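Local coordinates for protein hydroxylase, putative (Mycobacterium tuberculosis, PDB 3AFF) that probably hydroxylates a phenolic seco-steroid next to its ring hydroxyl, using reduced flavin and oxygen, as the oxygenase component of a two-component monooxygenase in cholesterol breakdown, at residues Ser11-Ile16 / Phe68-Arg73; Ser149-Gly154 / Asn193-Lys198; Trp294-Gly299 / Ala322-Val327. All coordinates share one frame; numbering follows the deposited sequence.

In the fold
From the N terminus, contact 1 (11-16 with 68-73) closes a loop of 51 residues, largely helical, and ties helix 9-33 to helix 65-76. Contact 2 (149-154 with 193-198) then closes a loop with 19 strand residues and no helix, bringing together two strands of the middle beta region. Contact 3 (294-299 with 322-327) joins helices 286-309 and 316-342 across a short helical connection. The three loops follow one another in series; none nests or crosses. In space, contacts 1 and 3 touch, with Trp294 packing on Phe69, Glu70 and Arg73, whereas contact 2 lies on the opposite side of the chain's centre, about 28 and 30 Å away between centres.

Contact 1. Residues Ser11-Ile16 / Phe68-Arg73; sequences SVLAAI and FFEATR
Leu13 lays its CD1 methyl over Ala71, 3.5 Å from CB and 3.6 Å from CA, so the leucine branch meets both the alanine methyl and the helix backbone. The methyl-methyl distance is tighter than usual, and both Leu13 torsions lie away from the staggered values (chi1 -132°); the exact placement of CD1 is therefore doubtful, although the overlap itself is plain. Ile16, one turn on, sends its CD1 to the same Ala71 CB at 4.0 Å: its CB already points at helix 65-76, and CG1, opposite the carbonyl carbon (chi1 -79°), carries CD1 on to the alanine. The two segments run almost exactly parallel, 3° between their axes at 10.3 Å, and Leu13 and Ala71 bring their CA atoms to 6.1 Å. Both belong to the helical N-terminal part of the acyl-CoA dehydrogenase fold, where helix 9-33 covers one flank of helix 65-76. Leu13 CD1 also brushes the methylene CG of Glu70 at 4.3 Å. The carboxylate beyond it is gripped side-on by Arg73, whose NH2 binds OE1 at 2.9 Å while NE binds OE2 at 3.2 Å; Arg74 forms a further salt bridge to OE1.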
ATOM      1  N   SER A  11      23.269 -17.736  42.887  1.00 32.57           N
ATOM      2  CA  SER A  11      24.695 -17.566  43.268  1.00 31.10           C
ATOM      3  C   SER A  11      25.680 -18.086  42.254  1.00 30.00           C
ATOM      4  O   SER A  11      26.815 -17.596  42.185  1.00 27.35           O
ATOM      5  CB  SER A  11      25.008 -18.108  44.667  1.00 32.39           C
ATOM      6  OG  SER A  11      25.064 -19.520  44.690  1.00 34.94           O
ATOM      7  N   VAL A  12      25.272 -19.125  41.494  1.00 29.25           N
ATOM      8  CA  VAL A  12      26.088 -19.605  40.384  1.00 27.93           C
ATOM      9  C   VAL A  12      26.212 -18.500  39.396  1.00 27.48           C
ATOM     10  O   VAL A  12      27.318 -18.155  38.991  1.00 28.30           O
ATOM     11  CB  VAL A  12      25.524 -20.931  39.740  1.00 27.70           C
ATOM     12  CG1 VAL A  12      26.388 -21.392  38.632  1.00 28.29           C
ATOM     13  CG2 VAL A  12      25.482 -22.018  40.771  1.00 25.59           C
ATOM     14  N   LEU A  13      25.090 -17.917  39.006  1.00 28.82           N
ATOM     15  CA  LEU A  13      25.104 -16.807  38.002  1.00 29.94           C
ATOM     16  C   LEU A  13      26.063 -15.665  38.449  1.00 30.22           C
ATOM     17  O   LEU A  13      26.953 -15.213  37.699  1.00 29.99           O
ATOM     18  CB  LEU A  13      23.653 -16.309  37.785  1.00 30.22           C
ATOM     19  CG  LEU A  13      23.022 -16.090  36.403  1.00 32.60           C
ATOM     20  CD1 LEU A  13      23.720 -16.843  35.280  1.00 32.94           C
ATOM     21  CD2 LEU A  13      21.528 -16.360  36.371  1.00 29.37           C
ATOM     22  N   ALA A  14      25.896 -15.246  39.715  1.00 30.52           N
ATOM     23  CA  ALA A  14      26.789 -14.281  40.389  1.00 30.45           C
ATOM     24  C   ALA A  14      28.276 -14.623  40.270  1.00 30.10           C
ATOM     25  O   ALA A  14      29.075 -13.764  39.935  1.00 29.35           O
ATOM     26  CB  ALA A  14      26.385 -14.162  41.877  1.00 30.71           C
ATOM     27  N   ALA A  15      28.611 -15.901  40.512  1.00 29.74           N
ATOM     28  CA  ALA A  15      29.965 -16.429  40.408  1.00 29.74           C
ATOM     29  C   ALA A  15      30.533 -16.533  38.983  1.00 30.20           C
ATOM     30  O   ALA A  15      31.734 -16.421  38.772  1.00 29.47           O
ATOM     31  CB  ALA A  15      30.035 -17.784  41.120  1.00 29.13           C
ATOM     32  N   ILE A  16      29.673 -16.787  38.014  1.00 31.58           N
ATOM     33  CA  ILE A  16      30.042 -16.700  36.588  1.00 32.25           C
ATOM     34  C   ILE A  16      30.471 -15.261  36.222  1.00 33.26           C
ATOM     35  O   ILE A  16      31.481 -15.040  35.539  1.00 31.78           O
ATOM     36  CB  ILE A  16      28.866 -17.250  35.694  1.00 32.08           C
ATOM     37  CG1 ILE A  16      28.914 -18.797  35.711  1.00 32.13           C
ATOM     38  CG2 ILE A  16      28.979 -16.740  34.281  1.00 32.03           C
ATOM     39  CD1 ILE A  16      27.607 -19.488  35.417  1.00 31.76           C
ATOM     40  N   PHE A  68      19.762 -20.723  33.048  1.00 19.48           N
ATOM     41  CA  PHE A  68      20.829 -21.426  32.355  1.00 20.09           C
ATOM     42  C   PHE A  68      21.220 -20.718  31.055  1.00 18.83           C
ATOM     43  O   PHE A  68      22.397 -20.531  30.806  1.00 20.87           O
ATOM     44  CB  PHE A  68      20.433 -22.889  32.032  1.00 20.06           C
ATOM     45  CG  PHE A  68      21.502 -23.613  31.249  1.00 23.28           C
ATOM     46  CD1 PHE A  68      22.590 -24.203  31.912  1.00 22.81           C
ATOM     47  CD2 PHE A  68      21.435 -23.684  29.849  1.00 22.06           C
ATOM     48  CE1 PHE A  68      23.566 -24.856  31.200  1.00 22.54           C
ATOM     49  CE2 PHE A  68      22.441 -24.321  29.131  1.00 22.09           C
ATOM     50  CZ  PHE A  68      23.480 -24.912  29.808  1.00 23.17           C
ATOM     51  N   PHE A  69      20.254 -20.336  30.217  1.00 19.18           N
ATOM     52  CA  PHE A  69      20.613 -19.619  28.951  1.00 19.11           C
ATOM     53  C   PHE A  69      21.271 -18.241  29.130  1.00 19.75           C
ATOM     54  O   PHE A  69      22.216 -17.895  28.403  1.00 20.56           O
ATOM     55  CB  PHE A  69      19.448 -19.622  27.936  1.00 19.08           C
ATOM     56  CG  PHE A  69      19.058 -21.004  27.504  1.00 16.46           C
ATOM     57  CD1 PHE A  69      19.999 -21.848  26.908  1.00 15.80           C
ATOM     58  CD2 PHE A  69      17.761 -21.499  27.727  1.00 18.69           C
ATOM     59  CE1 PHE A  69      19.638 -23.172  26.515  1.00 15.12           C
ATOM     60  CE2 PHE A  69      17.384 -22.791  27.338  1.00 16.33           C
ATOM     61  CZ  PHE A  69      18.310 -23.652  26.736  1.00 16.37           C
ATOM     62  N   GLU A  70      20.845 -17.504  30.173  1.00 21.81           N
ATOM     63  CA  GLU A  70      21.482 -16.246  30.570  1.00 21.21           C
ATOM     64  C   GLU A  70      22.956 -16.392  30.920  1.00 21.33           C
ATOM     65  O   GLU A  70      23.798 -15.619  30.482  1.00 21.03           O
ATOM     66  CB  GLU A  70      20.700 -15.608  31.772  1.00 21.97           C
ATOM     67  CG  GLU A  70      21.431 -14.475  32.466  1.00 20.93           C
ATOM     68  CD  GLU A  70      21.595 -13.242  31.554  1.00 27.99           C
ATOM     69  OE1 GLU A  70      22.543 -12.414  31.829  1.00 27.73           O
ATOM     70  OE2 GLU A  70      20.807 -13.152  30.545  1.00 24.36           O
ATOM     71  N   ALA A  71      23.258 -17.395  31.749  1.00 21.87           N
ATOM     72  CA  ALA A  71      24.617 -17.846  31.971  1.00 20.80           C
ATOM     73  C   ALA A  71      25.458 -18.055  30.714  1.00 19.95           C
ATOM     74  O   ALA A  71      26.628 -17.596  30.647  1.00 21.49           O
ATOM     75  CB  ALA A  71      24.569 -19.173  32.842  1.00 21.12           C
ATOM     76  N   THR A  72      24.917 -18.763  29.718  1.00 19.42           N
ATOM     77  CA  THR A  72      25.659 -18.951  28.466  1.00 19.48           C
ATOM     78  C   THR A  72      25.831 -17.661  27.655  1.00 19.76           C
ATOM     79  O   THR A  72      26.821 -17.494  26.929  1.00 19.92           O
ATOM     80  CB  THR A  72      24.993 -20.041  27.557  1.00 19.16           C
ATOM     81  OG1 THR A  72      23.773 -19.545  26.995  1.00 19.43           O
ATOM     82  CG2 THR A  72      24.682 -21.319  28.409  1.00 18.21           C
ATOM     83  N   ARG A  73      24.816 -16.797  27.705  1.00 21.09           N
ATOM     84  CA  ARG A  73      24.862 -15.467  27.040  1.00 20.82           C
ATOM     85  C   ARG A  73      26.034 -14.644  27.598  1.00 21.92           C
ATOM     86  O   ARG A  73      26.857 -14.115  26.832  1.00 21.96           O
ATOM     87  CB  ARG A  73      23.518 -14.717  27.236  1.00 20.56           C
ATOM     88  CG  ARG A  73      23.404 -13.411  26.333  1.00 19.93           C
ATOM     89  CD  ARG A  73      22.334 -12.403  26.818  1.00 21.97           C
ATOM     90  NE  ARG A  73      22.556 -11.964  28.198  1.00 20.96           N
ATOM     91  CZ  ARG A  73      23.493 -11.072  28.548  1.00 25.83           C
ATOM     92  NH1 ARG A  73      24.233 -10.473  27.652  1.00 22.11           N
ATOM     93  NH2 ARG A  73      23.663 -10.730  29.811  1.00 26.25           N
TER

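Contact 2. Residues Ser149-Gly154 / Asn193-Lys198; sequences SWTFVG and NTLVVK
The backbones of segments 149-154 and 193-198 cross steeply as extended chains and share no hydrogen bond. Their closest CA atoms, those of Val153 and Leu195, are still 8.5 Å apart, a spacing bridged by side chains rather than by strand pairing. Both segments are largely strand, and Thr151 and Val153 direct their CB atoms at segment 193-198 while Phe152, between them, points away.

Leu195 answers from the far side, and its CD1 carries the contact. This methyl and the end of Thr151 approach tip to tip: CD1 is 3.3 Å from Thr151 OG1 and 4.0 Å from Thr151 CG2. With chi1 at -160°, OG1 lies opposite the backbone N of Thr151, leaving CG2 between the N and the carbonyl carbon. Val153 adds CG1, which crosses Leu195 obliquely at 4.1 Å from CD1. Steep face-to-face packing of strands is consistent with the middle beta domain of acyl-CoA dehydrogenases, in which two sheets lie nearly orthogonal. The Leu195 side chain lies about 4 Å from those of Ser119 and Ser142, both probable FMN-binding residues.

Thr151 OG1 is buried, yet a hydrogen bond with Ser117 OG satisfies it. The threonine can thus offer its hydroxyl to a leucine methyl as a packing surface, and the cross-strand contact itself rests on van der Waals forces.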
ATOM      1  N   SER A 149      33.449 -37.606  29.387  1.00 20.12           N
ATOM      2  CA  SER A 149      33.856 -39.001  29.368  1.00 22.33           C
ATOM      3  C   SER A 149      32.764 -39.999  28.858  1.00 21.48           C
ATOM      4  O   SER A 149      32.903 -41.219  28.928  1.00 21.30           O
ATOM      5  CB  SER A 149      34.511 -39.365  30.715  1.00 23.36           C
ATOM      6  OG  SER A 149      33.646 -39.006  31.760  1.00 27.28           O
ATOM      7  N   TRP A 150      31.687 -39.428  28.335  1.00 20.65           N
ATOM      8  CA  TRP A 150      30.613 -40.137  27.680  1.00 19.07           C
ATOM      9  C   TRP A 150      30.127 -39.218  26.537  1.00 19.26           C
ATOM     10  O   TRP A 150      30.404 -38.006  26.542  1.00 17.98           O
ATOM     11  CB  TRP A 150      29.451 -40.233  28.649  1.00 19.37           C
ATOM     12  CG  TRP A 150      29.587 -41.241  29.804  1.00 19.08           C
ATOM     13  CD1 TRP A 150      30.206 -41.025  31.026  1.00 18.94           C
ATOM     14  CD2 TRP A 150      29.038 -42.565  29.846  1.00 18.47           C
ATOM     15  NE1 TRP A 150      30.097 -42.163  31.791  1.00 22.28           N
ATOM     16  CE2 TRP A 150      29.403 -43.128  31.094  1.00 20.00           C
ATOM     17  CE3 TRP A 150      28.281 -43.339  28.949  1.00 16.06           C
ATOM     18  CZ2 TRP A 150      29.009 -44.436  31.487  1.00 16.25           C
ATOM     19  CZ3 TRP A 150      27.908 -44.629  29.323  1.00 19.46           C
ATOM     20  CH2 TRP A 150      28.253 -45.163  30.615  1.00 16.47           C
ATOM     21  N   THR A 151      29.363 -39.787  25.597  1.00 19.07           N
ATOM     22  CA  THR A 151      28.809 -38.997  24.524  1.00 18.83           C
ATOM     23  C   THR A 151      27.447 -39.508  24.132  1.00 18.68           C
ATOM     24  O   THR A 151      27.175 -40.713  24.210  1.00 17.10           O
ATOM     25  CB  THR A 151      29.752 -38.987  23.258  1.00 19.09           C
ATOM     26  OG1 THR A 151      29.415 -37.868  22.467  1.00 18.39           O
ATOM     27  CG2 THR A 151      29.659 -40.334  22.383  1.00 17.75           C
ATOM     28  N   PHE A 152      26.625 -38.599  23.615  1.00 16.19           N
ATOM     29  CA  PHE A 152      25.455 -38.995  22.789  1.00 15.71           C
ATOM     30  C   PHE A 152      25.791 -39.009  21.309  1.00 15.33           C
ATOM     31  O   PHE A 152      26.505 -38.155  20.842  1.00 16.85           O
ATOM     32  CB  PHE A 152      24.299 -38.001  22.950  1.00 14.93           C
ATOM     33  CG  PHE A 152      23.811 -37.829  24.386  1.00 17.03           C
ATOM     34  CD1 PHE A 152      23.391 -38.934  25.139  1.00 18.66           C
ATOM     35  CD2 PHE A 152      23.741 -36.562  24.952  1.00 15.95           C
ATOM     36  CE1 PHE A 152      22.863 -38.776  26.450  1.00 18.00           C
ATOM     37  CE2 PHE A 152      23.237 -36.412  26.300  1.00 17.02           C
ATOM     38  CZ  PHE A 152      22.792 -37.509  27.009  1.00 16.63           C
ATOM     39  N   VAL A 153      25.245 -39.956  20.559  1.00 16.96           N
ATOM     40  CA  VAL A 153      25.375 -39.913  19.095  1.00 16.68           C
ATOM     41  C   VAL A 153      23.963 -40.209  18.627  1.00 16.40           C
ATOM     42  O   VAL A 153      23.268 -41.057  19.205  1.00 16.99           O
ATOM     43  CB  VAL A 153      26.402 -41.001  18.499  1.00 17.27           C
ATOM     44  CG1 VAL A 153      27.813 -40.579  18.776  1.00 19.63           C
ATOM     45  CG2 VAL A 153      26.102 -42.393  19.037  1.00 15.41           C
ATOM     46  N   GLY A 154      23.534 -39.497  17.600  1.00 15.35           N
ATOM     47  CA  GLY A 154      22.227 -39.681  17.066  1.00 14.85           C
ATOM     48  C   GLY A 154      22.151 -40.538  15.811  1.00 15.17           C
ATOM     49  O   GLY A 154      23.071 -40.559  15.024  1.00 15.33           O
ATOM     50  N   ASN A 193      35.384 -31.819  17.667  1.00 20.99           N
ATOM     51  CA  ASN A 193      36.039 -32.939  16.978  1.00 22.25           C
ATOM     52  C   ASN A 193      35.112 -34.120  16.605  1.00 21.84           C
ATOM     53  O   ASN A 193      33.901 -34.088  16.853  1.00 21.92           O
ATOM     54  CB  ASN A 193      37.325 -33.371  17.721  1.00 22.70           C
ATOM     55  CG  ASN A 193      38.439 -32.336  17.600  1.00 23.77           C
ATOM     56  OD1 ASN A 193      38.980 -31.871  18.597  1.00 28.52           O
ATOM     57  ND2 ASN A 193      38.757 -31.957  16.385  1.00 20.51           N
ATOM     58  N   THR A 194      35.670 -35.138  15.946  1.00 22.48           N
ATOM     59  CA  THR A 194      34.888 -36.230  15.391  1.00 22.41           C
ATOM     60  C   THR A 194      34.929 -37.543  16.176  1.00 24.08           C
ATOM     61  O   THR A 194      35.989 -37.950  16.674  1.00 24.13           O
ATOM     62  CB  THR A 194      35.323 -36.434  13.960  1.00 23.27           C
ATOM     63  OG1 THR A 194      34.712 -35.372  13.212  1.00 23.24           O
ATOM     64  CG2 THR A 194      34.833 -37.750  13.428  1.00 20.22           C
ATOM     65  N   LEU A 195      33.783 -38.224  16.286  1.00 23.30           N
ATOM     66  CA  LEU A 195      33.685 -39.392  17.206  1.00 22.48           C
ATOM     67  C   LEU A 195      33.495 -40.613  16.335  1.00 21.91           C
ATOM     68  O   LEU A 195      32.508 -40.717  15.594  1.00 20.42           O
ATOM     69  CB  LEU A 195      32.499 -39.262  18.183  1.00 21.81           C
ATOM     70  CG  LEU A 195      32.222 -37.910  18.856  1.00 22.65           C
ATOM     71  CD1 LEU A 195      30.809 -37.833  19.482  1.00 21.31           C
ATOM     72  CD2 LEU A 195      33.331 -37.608  19.872  1.00 22.38           C
ATOM     73  N   VAL A 196      34.451 -41.529  16.427  1.00 22.55           N
ATOM     74  CA  VAL A 196      34.433 -42.736  15.574  1.00 23.69           C
ATOM     75  C   VAL A 196      34.034 -43.936  16.415  1.00 21.94           C
ATOM     76  O   VAL A 196      34.633 -44.193  17.409  1.00 20.87           O
ATOM     77  CB  VAL A 196      35.827 -42.991  14.893  1.00 24.07           C
ATOM     78  CG1 VAL A 196      35.754 -44.172  13.903  1.00 24.29           C
ATOM     79  CG2 VAL A 196      36.310 -41.714  14.171  1.00 27.53           C
ATOM     80  N   VAL A 197      32.995 -44.647  15.996  1.00 22.14           N
ATOM     81  CA  VAL A 197      32.373 -45.666  16.811  1.00 21.48           C
ATOM     82  C   VAL A 197      32.342 -46.890  15.900  1.00 22.39           C
ATOM     83  O   VAL A 197      31.809 -46.811  14.821  1.00 23.18           O
ATOM     84  CB  VAL A 197      30.898 -45.225  17.239  1.00 20.86           C
ATOM     85  CG1 VAL A 197      30.219 -46.279  18.026  1.00 20.31           C
ATOM     86  CG2 VAL A 197      30.927 -43.871  18.033  1.00 19.76           C
ATOM     87  N   LYS A 198      32.922 -48.006  16.347  1.00 23.86           N
ATOM     88  CA  LYS A 198      32.948 -49.241  15.524  1.00 25.70           C
ATOM     89  C   LYS A 198      32.474 -50.431  16.322  1.00 23.47           C
ATOM     90  O   LYS A 198      33.114 -50.810  17.321  1.00 24.95           O
ATOM     91  CB  LYS A 198      34.354 -49.567  14.992  1.00 25.74           C
ATOM     92  CG  LYS A 198      35.297 -48.411  14.930  1.00 30.44           C
ATOM     93  CD  LYS A 198      36.355 -48.512  13.755  1.00 31.76           C
ATOM     94  CE  LYS A 198      37.431 -47.378  13.877  1.00 34.48           C
ATOM     95  NZ  LYS A 198      37.966 -47.113  15.322  1.00 39.12           N
TER

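Contact 3. Residues Trp294-Gly299 / Ala322-Val327; sequences WRQLIG and ARRDQV
Leu297 sets its CD1 methyl against the end of Gln326, 3.5 Å from NE2 and 3.9 Å from CD, the two side chains crossing at about a right angle. Both residues are buried. Gln326 is bent at its second torsion (chi2 -72°), which turns the amide back to the leucine although its CB points away from the other helix. This amide is engaged elsewhere: OE1 hydrogen-bonds with Thr239 OG1, and NE2 makes a weak bond with Ser242 OG, both on helix 233-259.

The other half of the contact is more open, since Gln296 and Arg324 are only partly buried. Gln296 reaches over fully extended and passes at a slant across the Asp325 carboxylate, its CG 3.4 Å from OD2. The amide and carboxylate planes are 33° apart. Although Gln296 NE2 comes to 3.4 Å from Asp325 OD1, the angle is too poor for a hydrogen bond, so this is contact by apposition. OD1 instead takes the salt bridge from NH2 of neighbouring Arg324 at 2.8 Å, on its syn lone pair, with a weak second bond from NE. That nearby positive charge would probably help keep the buried carboxylate ionised.

The local axes approach to 9.5 Å at 148°, so the helices run antiparallel with a clear tilt. Such packing, with helix 233-259 closing over the Leu297-Gln326 side, is characteristic of the C-terminal helical bundle of acyl-CoA dehydrogenases; the Gln326 side chain lies about 7 Å from that of Ala369, a probable FMN-binding residue.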
ATOM      1  N   TRP A 294      17.443 -10.821  22.106  1.00 23.54           N
ATOM      2  CA  TRP A 294      17.503 -11.503  23.393  1.00 24.02           C
ATOM      3  C   TRP A 294      16.151 -11.624  24.144  1.00 25.70           C
ATOM      4  O   TRP A 294      15.767 -12.752  24.557  1.00 25.38           O
ATOM      5  CB  TRP A 294      18.609 -10.954  24.309  1.00 23.78           C
ATOM      6  CG  TRP A 294      18.599 -11.685  25.662  1.00 22.87           C
ATOM      7  CD1 TRP A 294      18.060 -11.219  26.852  1.00 23.23           C
ATOM      8  CD2 TRP A 294      19.036 -13.057  25.922  1.00 22.89           C
ATOM      9  NE1 TRP A 294      18.194 -12.202  27.858  1.00 22.21           N
ATOM     10  CE2 TRP A 294      18.783 -13.328  27.315  1.00 22.30           C
ATOM     11  CE3 TRP A 294      19.647 -14.048  25.134  1.00 19.87           C
ATOM     12  CZ2 TRP A 294      19.154 -14.545  27.934  1.00 22.68           C
ATOM     13  CZ3 TRP A 294      19.996 -15.312  25.764  1.00 22.94           C
ATOM     14  CH2 TRP A 294      19.742 -15.527  27.139  1.00 24.05           C
ATOM     15  N   ARG A 295      15.447 -10.505  24.352  1.00 25.44           N
ATOM     16  CA  ARG A 295      14.130 -10.558  25.019  1.00 28.10           C
ATOM     17  C   ARG A 295      13.234 -11.564  24.335  1.00 25.74           C
ATOM     18  O   ARG A 295      12.508 -12.290  24.975  1.00 24.12           O
ATOM     19  CB  ARG A 295      13.373  -9.236  24.910  1.00 27.54           C
ATOM     20  CG  ARG A 295      13.868  -8.036  25.700  1.00 34.57           C
ATOM     21  CD  ARG A 295      12.920  -6.813  25.358  1.00 35.14           C
ATOM     22  NE  ARG A 295      13.710  -5.715  24.778  1.00 45.42           N
ATOM     23  CZ  ARG A 295      14.559  -4.963  25.484  1.00 52.62           C
ATOM     24  NH1 ARG A 295      14.710  -5.150  26.806  1.00 57.84           N
ATOM     25  NH2 ARG A 295      15.259  -4.019  24.883  1.00 53.61           N
ATOM     26  N   GLN A 296      13.222 -11.514  23.002  1.00 25.54           N
ATOM     27  CA  GLN A 296      12.407 -12.421  22.195  1.00 25.31           C
ATOM     28  C   GLN A 296      12.807 -13.909  22.434  1.00 24.66           C
ATOM     29  O   GLN A 296      11.923 -14.739  22.774  1.00 24.72           O
ATOM     30  CB  GLN A 296      12.544 -12.020  20.722  1.00 26.31           C
ATOM     31  CG  GLN A 296      11.787 -12.859  19.683  1.00 28.03           C
ATOM     32  CD  GLN A 296      12.141 -12.404  18.226  1.00 30.89           C
ATOM     33  OE1 GLN A 296      13.340 -12.242  17.852  1.00 34.76           O
ATOM     34  NE2 GLN A 296      11.088 -12.125  17.425  1.00 38.86           N
ATOM     35  N   LEU A 297      14.098 -14.240  22.329  1.00 21.54           N
ATOM     36  CA  LEU A 297      14.552 -15.662  22.533  1.00 22.00           C
ATOM     37  C   LEU A 297      14.259 -16.231  23.941  1.00 23.11           C
ATOM     38  O   LEU A 297      13.743 -17.329  24.095  1.00 23.64           O
ATOM     39  CB  LEU A 297      16.059 -15.769  22.304  1.00 20.88           C
ATOM     40  CG  LEU A 297      16.744 -17.158  22.154  1.00 20.70           C
ATOM     41  CD1 LEU A 297      16.247 -17.842  20.895  1.00 17.68           C
ATOM     42  CD2 LEU A 297      18.231 -16.986  22.112  1.00 17.57           C
ATOM     43  N   ILE A 298      14.642 -15.471  24.964  1.00 23.81           N
ATOM     44  CA  ILE A 298      14.538 -15.898  26.347  1.00 24.07           C
ATOM     45  C   ILE A 298      13.095 -15.796  26.791  1.00 24.70           C
ATOM     46  O   ILE A 298      12.644 -16.512  27.697  1.00 25.28           O
ATOM     47  CB  ILE A 298      15.493 -15.028  27.220  1.00 24.75           C
ATOM     48  CG1 ILE A 298      15.903 -15.776  28.488  1.00 23.78           C
ATOM     49  CG2 ILE A 298      14.895 -13.566  27.473  1.00 25.48           C
ATOM     50  CD1 ILE A 298      16.496 -17.128  28.260  1.00 21.98           C
ATOM     51  N   GLY A 299      12.342 -14.906  26.128  1.00 24.18           N
ATOM     52  CA  GLY A 299      10.913 -14.819  26.332  1.00 23.45           C
ATOM     53  C   GLY A 299      10.111 -16.075  26.071  1.00 22.54           C
ATOM     54  O   GLY A 299       9.163 -16.366  26.810  1.00 21.62           O
ATOM     55  N   ALA A 322       8.428 -20.242  19.056  1.00 21.77           N
ATOM     56  CA  ALA A 322       9.787 -20.324  19.615  1.00 21.20           C
ATOM     57  C   ALA A 322      10.757 -20.760  18.508  1.00 22.15           C
ATOM     58  O   ALA A 322      11.858 -20.243  18.427  1.00 20.82           O
ATOM     59  CB  ALA A 322       9.835 -21.298  20.880  1.00 20.77           C
ATOM     60  N   ARG A 323      10.315 -21.663  17.622  1.00 22.42           N
ATOM     61  CA  ARG A 323      11.103 -22.058  16.478  1.00 23.18           C
ATOM     62  C   ARG A 323      11.377 -20.988  15.449  1.00 23.37           C
ATOM     63  O   ARG A 323      12.484 -20.891  14.960  1.00 22.73           O
ATOM     64  CB  ARG A 323      10.468 -23.227  15.727  1.00 23.89           C
ATOM     65  CG  ARG A 323      10.908 -24.523  16.281  1.00 29.56           C
ATOM     66  CD  ARG A 323      12.067 -25.176  15.539  1.00 29.01           C
ATOM     67  NE  ARG A 323      12.230 -26.493  16.162  1.00 26.83           N
ATOM     68  CZ  ARG A 323      13.382 -27.112  16.301  1.00 24.92           C
ATOM     69  NH1 ARG A 323      14.473 -26.518  15.858  1.00 28.22           N
ATOM     70  NH2 ARG A 323      13.449 -28.322  16.888  1.00 28.07           N
ATOM     71  N   ARG A 324      10.343 -20.260  15.040  1.00 25.96           N
ATOM     72  CA  ARG A 324      10.527 -19.188  14.096  1.00 26.38           C
ATOM     73  C   ARG A 324      11.388 -18.094  14.707  1.00 25.58           C
ATOM     74  O   ARG A 324      12.187 -17.482  14.000  1.00 25.47           O
ATOM     75  CB  ARG A 324       9.210 -18.682  13.510  1.00 28.74           C
ATOM     76  CG  ARG A 324       8.121 -18.383  14.488  1.00 35.98           C
ATOM     77  CD  ARG A 324       7.323 -17.067  14.120  1.00 45.91           C
ATOM     78  NE  ARG A 324       7.690 -15.972  15.054  1.00 50.93           N
ATOM     79  CZ  ARG A 324       6.849 -15.193  15.764  1.00 52.70           C
ATOM     80  NH1 ARG A 324       5.522 -15.319  15.667  1.00 52.66           N
ATOM     81  NH2 ARG A 324       7.356 -14.252  16.570  1.00 49.17           N
ATOM     82  N   ASP A 325      11.281 -17.880  16.017  1.00 24.29           N
ATOM     83  CA  ASP A 325      12.143 -16.915  16.682  1.00 23.35           C
ATOM     84  C   ASP A 325      13.616 -17.272  16.741  1.00 23.19           C
ATOM     85  O   ASP A 325      14.439 -16.368  16.915  1.00 23.57           O
ATOM     86  CB  ASP A 325      11.594 -16.527  18.080  1.00 24.36           C
ATOM     87  CG  ASP A 325      10.316 -15.690  17.999  1.00 25.29           C
ATOM     88  OD1 ASP A 325       9.971 -15.243  16.875  1.00 28.08           O
ATOM     89  OD2 ASP A 325       9.652 -15.484  19.038  1.00 25.13           O
ATOM     90  N   GLN A 326      13.993 -18.551  16.592  1.00 22.89           N
ATOM     91  CA  GLN A 326      15.431 -18.890  16.569  1.00 22.04           C
ATOM     92  C   GLN A 326      16.151 -18.171  15.438  1.00 22.46           C
ATOM     93  O   GLN A 326      17.144 -17.518  15.671  1.00 22.60           O
ATOM     94  CB  GLN A 326      15.666 -20.418  16.425  1.00 22.22           C
ATOM     95  CG  GLN A 326      14.928 -21.254  17.508  1.00 19.34           C
ATOM     96  CD  GLN A 326      15.511 -21.146  18.909  1.00 20.45           C
ATOM     97  OE1 GLN A 326      14.835 -21.507  19.921  1.00 22.75           O
ATOM     98  NE2 GLN A 326      16.749 -20.697  19.000  1.00 16.54           N
ATOM     99  N   VAL A 327      15.674 -18.297  14.204  1.00 24.07           N
ATOM    100  CA  VAL A 327      16.256 -17.500  13.115  1.00 26.70           C
ATOM    101  C   VAL A 327      16.104 -15.991  13.259  1.00 25.44           C
ATOM    102  O   VAL A 327      17.011 -15.277  12.871  1.00 25.61           O
ATOM    103  CB  VAL A 327      15.825 -17.931  11.654  1.00 27.29           C
ATOM    104  CG1 VAL A 327      16.224 -19.363  11.429  1.00 29.62           C
ATOM    105  CG2 VAL A 327      14.371 -17.774  11.480  1.00 29.39           C
TER